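PDB 3WLA: oxidized polyvinyl alcohol hydrolase, which hydrolyses beta-diketones such as 4,6-nonanedione and the oxidized form of polyvinyl alcohol, the second step in breaking down that polymer. Local coordinates for residues R118-S123 against Q217-P222; K206-A209 against I215-G218; Y223-K228 against S265-S270. All blocks are in the same frame, centred on the assembly; numbering follows the deposited sequence.

All three contacts use one irregular stretch of chain, between helix 201-210 and strand 232-238 of the alpha/beta-hydrolase fold. Contact 2 comes first along this stretch and folds W216 back onto helix 201-210. Contact 1 shares Q217 and G218 with it and joins the next residues to the earlier loop 118-123. Contact 3 follows in series and lays 223-228 against helix 257-269. The centre of contact 1 is about 14 Å from that of contact 2 and about 15 Å from that of contact 3. The centres of contacts 2 and 3 are about 12 Å apart. Q217 OE1 meets L225 N at 2.9 Å, a probable hydrogen bond. A single loop thus connects three separate parts of the monomer.

Contact 1. Residues R118-S123 against Q217-P222; sequences RAPDAS and QGRVGP
R118 and R219 run closest here, with their CA atoms 5.4 Å apart. Two hydrogen bonds join them. R118 N donates to R219 O at 3.0 Å. R219 NE returns a bond to R118 O at 2.8 Å, with the acceptor near the guanidinium plane. The chain of R219 bends at its third torsion (chi3 -47°), which turns NE back toward that carbonyl.

The stretch 218-221 is a type I beta turn, closed by G221 N to G218 O. It belongs to the loop leading to strand 232-238 of the alpha/beta-hydrolase sheet. V220 in this turn packs on helix 163-174.

R118 extends across R219 at about a right angle, and the two guanidinium planes are 88° apart. R219 CG sits 3.8 Å above the centre of the R118 guanidinium plane. R118 NE donates to water 1 at 2.9 Å, and this water lies between G218 O and G221 O. R118 NH2 hydrogen-bonds G196 O. P120 CB lies 3.6 Å above one face of the R219 guanidinium, offset toward its rim. R219 NH2 hydrogen-bonds T110 OG1. A leucine in place of R219 would probably leave R118 O and T110 OG1 without these bonds and P120 without its flat partner.

Contact 2. Residues K206-A209 against I215-G218; sequences KMVA and IWQG
W216 turns its indole toward V208 and M207 through a first torsion that sets CG beside its own backbone N (chi1 -70°), with the indole plane turned about perpendicular to the CA-CB-CG plane (chi2 91°). On the helix, V208 sets CG1 anti to its backbone N (chi1 165°), which leaves CG2 beside that N and facing the indole.

V208 CG2 lies over one face of W216. It is 3.8 Å from the centroid of the five-membered ring and almost on the ring normal. This is a CH-pi contact. The same methyl is 3.8 Å from both W216 CE2 and W216 NE1, so it sits over the five-membered ring itself.

M207 takes the six-membered ring. Its chain is extended beyond CG and runs obliquely past the benzene end of the indole. The terminal methyl makes the closest side-chain touch, M207 CE to W216 CZ3 at 3.4 Å. The sulfur is set obliquely, with M207 SD 4.9 Å from the centroid of the six-membered ring. This is a Met-aromatic contact. The backbone comes close too: M207 O is 3.2 Å from W216 CZ2, again approaching obliquely. No hydrogen bond joins the two segments, and the grip is one of shape.

The polar edge of the indole is tied down separately. W216 NE1 donates to A211 O, just past the end of the helix. This bond probably fixes the rotation of the ring against V208. K214 adds a cation-pi contact with the same ring.

W216 O accepts from W189 NE1. V208 also touches P259 of helix 257-269, and I215 packs on N266 and Y267 there. In this alpha/beta-hydrolase fold, the loop after helix 201-210 thus folds back on that helix and lies beside helix 257-269, on the way to strand 232-238.

Contact 3. Residues Y223-K228 against S265-S270; sequences YPLPSK and SNYFSS
Y267 meets P226 O at the edge of its ring, and L225 touches the ring obliquely. The Y267 hydroxyl donates to P226 O at 2.7 Å, and that oxygen lies in the plane of the ring. Seen from the carbonyl, the donor stands at a C=O...O angle of 123° and is tilted 30° out of the carbonyl plane. P226 also puts its own ring against the hydroxyl. It stands at about a right angle to the tyrosine, with P226 CB 3.5 Å and P226 CD 3.6 Å from Y267 OH. The polar tip is therefore held by a carbonyl and flanked by proline carbons of the same residue.

L225 takes the ring further back. L225 CD1 is 3.6 Å from Y267 CD1, and L225 CB is 3.8 Å from Y267 CE1.

The tyrosine reaches this far because CG is anti to its backbone N (chi1 174°), which throws the ring out from the helix toward the loop. Y267 O accepts from both the backbone N and the OG of S270, so S270 is tied back to Y267 by two bonds. Y267 CD2 lies 3.8 Å above one face of the F268 ring, offset toward its rim.

L173 of helix 163-174 touches L225, Y267 and F268 together, and F268 also packs on H276 of strand 274-280. The same helix as Y267 carries S265, which is assigned to the charge relay system only by similarity. Helix 257-269 links the neighbouring parallel strands 232-238 and 274-280, a beta-alpha-beta crossover characteristic of the alpha/beta-hydrolase fold.

Contact 1. Residues R118-S123 against Q217-P222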
loop_
_atom_site.group_PDB
_atom_site.type_symbol
_atom_site.label_atom_id
_atom_site.label_comp_id
_atom_site.label_asym_id
_atom_site.label_seq_id
_atom_site.Cartn_x
_atom_site.Cartn_y
_atom_site.Cartn_z
ATOM N N ARG A 118 7.343 -12.385 -1.208
ATOM C CA ARG A 118 7.812 -13.692 -1.650
ATOM C C ARG A 118 7.350 -14.819 -0.687
ATOM O O ARG A 118 7.252 -14.613 0.517
ATOM C CB ARG A 118 9.360 -13.693 -1.708
ATOM C CG ARG A 118 10.003 -13.535 -0.325
ATOM C CD ARG A 118 11.572 -13.556 -0.456
ATOM N NE ARG A 118 12.218 -13.099 0.765
ATOM C CZ ARG A 118 12.723 -13.919 1.709
ATOM N NH1 ARG A 118 12.668 -15.241 1.527
ATOM N NH2 ARG A 118 13.221 -13.443 2.867
ATOM N N ALA A 119 7.089 -15.986 -1.234
ATOM C CA ALA A 119 6.708 -17.140 -0.429
ATOM C C ALA A 119 7.926 -17.484 0.469
ATOM O O ALA A 119 9.090 -17.269 0.092
ATOM C CB ALA A 119 6.377 -18.286 -1.321
ATOM N N PRO A 120 7.672 -17.997 1.675
ATOM C CA PRO A 120 8.784 -18.335 2.573
ATOM C C PRO A 120 9.685 -19.477 2.089
ATOM O O PRO A 120 10.813 -19.613 2.539
ATOM C CB PRO A 120 8.081 -18.644 3.902
ATOM C CG PRO A 120 6.726 -19.248 3.429
ATOM C CD PRO A 120 6.354 -18.367 2.235
ATOM N N ASP A 121 9.224 -20.264 1.146
ATOM C CA ASP A 121 10.018 -21.364 0.645
ATOM C C ASP A 121 10.773 -21.024 -0.646
ATOM O O ASP A 121 10.625 -19.929 -1.196
ATOM C CB ASP A 121 9.105 -22.525 0.388
ATOM C CG ASP A 121 7.995 -22.163 -0.554
ATOM O OD1 ASP A 121 8.027 -22.607 -1.700
ATOM O OD2 ASP A 121 7.088 -21.429 -0.144
ATOM N N ALA A 122 11.537 -21.987 -1.156
ATOM C CA ALA A 122 12.331 -21.778 -2.362
ATOM C C ALA A 122 11.574 -21.183 -3.540
ATOM O O ALA A 122 12.163 -20.460 -4.365
ATOM C CB ALA A 122 13.018 -23.083 -2.804
ATOM N N SER A 123 10.278 -21.477 -3.615
ATOM C CA SER A 123 9.484 -20.963 -4.718
ATOM C C SER A 123 9.529 -19.432 -4.770
ATOM O O SER A 123 9.458 -18.841 -5.845
ATOM C CB SER A 123 8.029 -21.494 -4.644
ATOM O OG SER A 123 7.283 -20.990 -3.543
ATOM N N GLN A 217 13.834 -7.607 8.954
ATOM C CA GLN A 217 13.777 -7.934 7.535
ATOM C C GLN A 217 12.359 -8.479 7.292
ATOM O O GLN A 217 11.668 -8.844 8.252
ATOM C CB GLN A 217 14.770 -9.046 7.218
ATOM C CG GLN A 217 16.210 -8.650 7.382
ATOM C CD GLN A 217 16.655 -7.602 6.353
ATOM O OE1 GLN A 217 16.543 -7.795 5.113
ATOM N NE2 GLN A 217 17.158 -6.481 6.863
ATOM N N GLY A 218 11.934 -8.578 6.046
ATOM C CA GLY A 218 10.577 -9.082 5.799
ATOM C C GLY A 218 10.411 -9.516 4.344
ATOM O O GLY A 218 11.071 -8.918 3.472
ATOM N N ARG A 219 9.572 -10.530 4.075
ATOM C CA ARG A 219 9.380 -11.013 2.714
ATOM C C ARG A 219 8.568 -10.013 1.851
ATOM O O ARG A 219 8.425 -10.204 0.627
ATOM C CB ARG A 219 8.707 -12.387 2.717
ATOM C CG ARG A 219 9.441 -13.480 3.637
ATOM C CD ARG A 219 9.045 -14.895 3.340
ATOM N NE ARG A 219 7.590 -15.062 3.231
ATOM C CZ ARG A 219 6.739 -15.069 4.253
ATOM N NH1 ARG A 219 7.159 -14.953 5.521
ATOM N NH2 ARG A 219 5.430 -15.100 3.978
ATOM N N VAL A 220 8.076 -8.959 2.465
ATOM C CA VAL A 220 7.307 -7.964 1.673
ATOM C C VAL A 220 8.270 -7.202 0.788
ATOM O O VAL A 220 7.903 -6.666 -0.272
ATOM C CB VAL A 220 6.503 -6.950 2.584
ATOM C CG1 VAL A 220 7.464 -6.088 3.421
ATOM C CG2 VAL A 220 5.602 -6.046 1.695
ATOM N N GLY A 221 9.537 -7.194 1.186
ATOM C CA GLY A 221 10.508 -6.411 0.419
ATOM C C GLY A 221 11.685 -7.145 -0.163
ATOM O O GLY A 221 11.731 -8.375 -0.200
ATOM N N PRO A 222 12.656 -6.405 -0.670
ATOM C CA PRO A 222 13.808 -7.102 -1.229
ATOM C C PRO A 222 14.572 -7.787 -0.081
ATOM O O PRO A 222 14.420 -7.391 1.087
ATOM C CB PRO A 222 14.631 -5.966 -1.818
ATOM C CG PRO A 222 13.572 -4.877 -2.119
ATOM C CD PRO A 222 12.759 -4.954 -0.856
HETATM O O HOH W 1 12.655 -10.330 1.480
#

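Contact 2. Residues K206-A209 against I215-G218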
loop_
_atom_site.group_PDB
_atom_site.type_symbol
_atom_site.label_atom_id
_atom_site.label_comp_id
_atom_site.label_asym_id
_atom_site.label_seq_id
_atom_site.Cartn_x
_atom_site.Cartn_y
_atom_site.Cartn_z
ATOM N N LYS A 206 6.202 -13.122 18.721
ATOM C CA LYS A 206 6.994 -13.001 19.927
ATOM C C LYS A 206 8.355 -12.375 19.618
ATOM O O LYS A 206 8.737 -11.429 20.297
ATOM C CB LYS A 206 7.156 -14.363 20.642
ATOM C CG LYS A 206 5.839 -15.006 21.084
ATOM C CD LYS A 206 6.078 -16.152 22.086
ATOM C CE LYS A 206 4.780 -16.896 22.460
ATOM N NZ LYS A 206 3.747 -16.039 23.120
ATOM N N MET A 207 9.049 -12.833 18.574
ATOM C CA MET A 207 10.372 -12.244 18.345
ATOM C C MET A 207 10.295 -10.732 18.140
ATOM O O MET A 207 11.182 -9.992 18.597
ATOM C CB MET A 207 11.116 -12.964 17.214
ATOM C CG MET A 207 10.573 -12.792 15.811
ATOM S SD MET A 207 11.447 -13.852 14.676
ATOM C CE MET A 207 11.285 -12.885 13.125
ATOM N N VAL A 208 9.209 -10.245 17.527
ATOM C CA VAL A 208 9.108 -8.821 17.322
ATOM C C VAL A 208 8.792 -8.114 18.631
ATOM O O VAL A 208 9.397 -7.075 18.930
ATOM C CB VAL A 208 8.062 -8.451 16.244
ATOM C CG1 VAL A 208 7.751 -6.981 16.343
ATOM C CG2 VAL A 208 8.618 -8.727 14.856
ATOM N N ALA A 209 7.839 -8.637 19.410
ATOM C CA ALA A 209 7.505 -8.042 20.721
ATOM C C ALA A 209 8.746 -8.049 21.658
ATOM O O ALA A 209 8.829 -7.238 22.563
ATOM C CB ALA A 209 6.362 -8.815 21.393
ATOM N N ILE A 215 15.184 -3.226 13.451
ATOM C CA ILE A 215 14.815 -3.157 12.034
ATOM C C ILE A 215 14.685 -4.611 11.694
ATOM O O ILE A 215 15.666 -5.345 11.770
ATOM C CB ILE A 215 15.941 -2.593 11.106
ATOM C CG1 ILE A 215 16.334 -1.177 11.539
ATOM C CG2 ILE A 215 15.488 -2.607 9.635
ATOM C CD1 ILE A 215 15.180 -0.182 11.722
ATOM N N TRP A 216 13.469 -5.048 11.378
ATOM C CA TRP A 216 13.234 -6.428 10.976
ATOM C C TRP A 216 13.161 -6.589 9.473
ATOM O O TRP A 216 12.497 -5.799 8.800
ATOM C CB TRP A 216 11.899 -6.921 11.544
ATOM C CG TRP A 216 11.929 -7.090 12.995
ATOM C CD1 TRP A 216 11.610 -6.171 13.933
ATOM C CD2 TRP A 216 12.403 -8.247 13.698
ATOM N NE1 TRP A 216 11.855 -6.674 15.197
ATOM C CE2 TRP A 216 12.344 -7.947 15.078
ATOM C CE3 TRP A 216 12.879 -9.504 13.286
ATOM C CZ2 TRP A 216 12.743 -8.861 16.067
ATOM C CZ3 TRP A 216 13.282 -10.414 14.259
ATOM C CH2 TRP A 216 13.209 -10.079 15.646
ATOM N N GLN A 217 13.834 -7.607 8.954
ATOM C CA GLN A 217 13.777 -7.934 7.535
ATOM C C GLN A 217 12.359 -8.479 7.292
ATOM O O GLN A 217 11.668 -8.844 8.252
ATOM C CB GLN A 217 14.770 -9.046 7.218
ATOM C CG GLN A 217 16.210 -8.650 7.382
ATOM C CD GLN A 217 16.655 -7.602 6.353
ATOM O OE1 GLN A 217 16.543 -7.795 5.113
ATOM N NE2 GLN A 217 17.158 -6.481 6.863
ATOM N N GLY A 218 11.934 -8.578 6.046
ATOM C CA GLY A 218 10.577 -9.082 5.799
ATOM C C GLY A 218 10.411 -9.516 4.344
ATOM O O GLY A 218 11.071 -8.918 3.472
#

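Contact 3. Residues Y223-K228 against S265-S270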
loop_
_atom_site.group_PDB
_atom_site.type_symbol
_atom_site.label_atom_id
_atom_site.label_comp_id
_atom_site.label_asym_id
_atom_site.label_seq_id
_atom_site.Cartn_x
_atom_site.Cartn_y
_atom_site.Cartn_z
ATOM N N TYR A 223 15.348 -8.826 -0.393
ATOM C CA TYR A 223 16.191 -9.421 0.646
ATOM C C TYR A 223 17.624 -9.265 0.193
ATOM O O TYR A 223 17.981 -9.747 -0.873
ATOM C CB TYR A 223 16.008 -10.920 0.861
ATOM C CG TYR A 223 16.943 -11.351 1.984
ATOM C CD1 TYR A 223 16.633 -11.082 3.311
ATOM C CD2 TYR A 223 18.195 -11.900 1.705
ATOM C CE1 TYR A 223 17.550 -11.337 4.351
ATOM C CE2 TYR A 223 19.124 -12.170 2.741
ATOM C CZ TYR A 223 18.801 -11.889 4.050
ATOM O OH TYR A 223 19.713 -12.170 5.048
ATOM N N PRO A 224 18.432 -8.535 0.956
ATOM C CA PRO A 224 18.029 -7.862 2.199
ATOM C C PRO A 224 17.284 -6.573 1.867
ATOM O O PRO A 224 17.254 -6.160 0.717
ATOM C CB PRO A 224 19.361 -7.550 2.891
ATOM C CG PRO A 224 20.319 -7.349 1.732
ATOM C CD PRO A 224 19.890 -8.449 0.729
ATOM N N LEU A 225 16.670 -5.962 2.877
ATOM C CA LEU A 225 15.987 -4.691 2.680
ATOM C C LEU A 225 17.026 -3.607 2.284
ATOM O O LEU A 225 18.175 -3.619 2.754
ATOM C CB LEU A 225 15.347 -4.243 3.979
ATOM C CG LEU A 225 14.144 -5.040 4.478
ATOM C CD1 LEU A 225 13.691 -4.462 5.800
ATOM C CD2 LEU A 225 13.045 -4.979 3.446
ATOM N N PRO A 226 16.616 -2.647 1.456
ATOM C CA PRO A 226 17.489 -1.557 1.010
ATOM C C PRO A 226 18.056 -0.713 2.169
ATOM O O PRO A 226 17.354 -0.396 3.153
ATOM C CB PRO A 226 16.575 -0.713 0.119
ATOM C CG PRO A 226 15.607 -1.713 -0.453
ATOM C CD PRO A 226 15.311 -2.621 0.756
ATOM N N SER A 227 19.329 -0.331 2.033
ATOM C CA SER A 227 19.948 0.525 3.044
ATOM C C SER A 227 19.615 1.971 2.646
ATOM O O SER A 227 19.826 2.908 3.406
ATOM C CB SER A 227 21.466 0.301 3.063
ATOM O OG SER A 227 21.948 0.297 1.730
ATOM N N LYS A 228 19.082 2.143 1.443
ATOM C CA LYS A 228 18.680 3.452 0.998
ATOM C C LYS A 228 17.505 3.415 0.009
ATOM O O LYS A 228 17.298 2.429 -0.727
ATOM C CB LYS A 228 19.863 4.140 0.340
ATOM C CG LYS A 228 20.359 3.376 -0.815
ATOM C CD LYS A 228 21.779 3.787 -1.128
ATOM C CE LYS A 228 22.468 2.675 -1.932
ATOM N NZ LYS A 228 22.661 1.364 -1.170
ATOM N N SER A 265 7.155 0.629 10.510
ATOM C CA SER A 265 7.458 1.983 10.953
ATOM C C SER A 265 8.955 2.121 11.310
ATOM O O SER A 265 9.561 3.166 11.061
ATOM C CB SER A 265 6.579 2.432 12.143
ATOM O OG SER A 265 6.981 1.878 13.396
ATOM N N ASN A 266 9.530 1.075 11.890
ATOM C CA ASN A 266 10.930 1.079 12.297
ATOM C C ASN A 266 11.860 1.251 11.091
ATOM O O ASN A 266 12.798 2.081 11.110
ATOM C CB ASN A 266 11.278 -0.227 13.000
ATOM C CG ASN A 266 10.695 -0.321 14.415
ATOM O OD1 ASN A 266 10.159 0.649 14.979
ATOM N ND2 ASN A 266 10.841 -1.497 15.005
ATOM N N TYR A 267 11.609 0.462 10.065
ATOM C CA TYR A 267 12.402 0.518 8.850
ATOM C C TYR A 267 12.359 1.879 8.128
ATOM O O TYR A 267 13.411 2.480 7.850
ATOM C CB TYR A 267 11.943 -0.564 7.867
ATOM C CG TYR A 267 12.639 -0.429 6.555
ATOM C CD1 TYR A 267 13.921 -0.949 6.371
ATOM C CD2 TYR A 267 12.065 0.306 5.511
ATOM C CE1 TYR A 267 14.637 -0.737 5.164
ATOM C CE2 TYR A 267 12.762 0.538 4.292
ATOM C CZ TYR A 267 14.048 0.011 4.126
ATOM O OH TYR A 267 14.721 0.219 2.934
ATOM N N PHE A 268 11.151 2.357 7.798
ATOM C CA PHE A 268 11.009 3.636 7.111
ATOM C C PHE A 268 11.517 4.824 7.963
ATOM O O PHE A 268 12.024 5.836 7.443
ATOM C CB PHE A 268 9.550 3.862 6.748
ATOM C CG PHE A 268 9.067 2.987 5.643
ATOM C CD1 PHE A 268 9.665 3.038 4.390
ATOM C CD2 PHE A 268 7.970 2.144 5.842
ATOM C CE1 PHE A 268 9.191 2.287 3.330
ATOM C CE2 PHE A 268 7.475 1.368 4.775
ATOM C CZ PHE A 268 8.087 1.445 3.512
ATOM N N SER A 269 11.370 4.706 9.278
ATOM C CA SER A 269 11.847 5.769 10.142
ATOM C C SER A 269 13.384 5.772 10.163
ATOM O O SER A 269 13.988 6.753 10.580
ATOM C CB SER A 269 11.333 5.570 11.574
ATOM O OG SER A 269 9.953 5.904 11.678
ATOM N N SER A 270 13.996 4.659 9.766
ATOM C CA SER A 270 15.437 4.556 9.798
ATOM C C SER A 270 16.090 5.034 8.524
ATOM O O SER A 270 17.329 5.112 8.478
ATOM C CB SER A 270 15.878 3.132 10.043
ATOM O OG SER A 270 15.745 2.373 8.858
#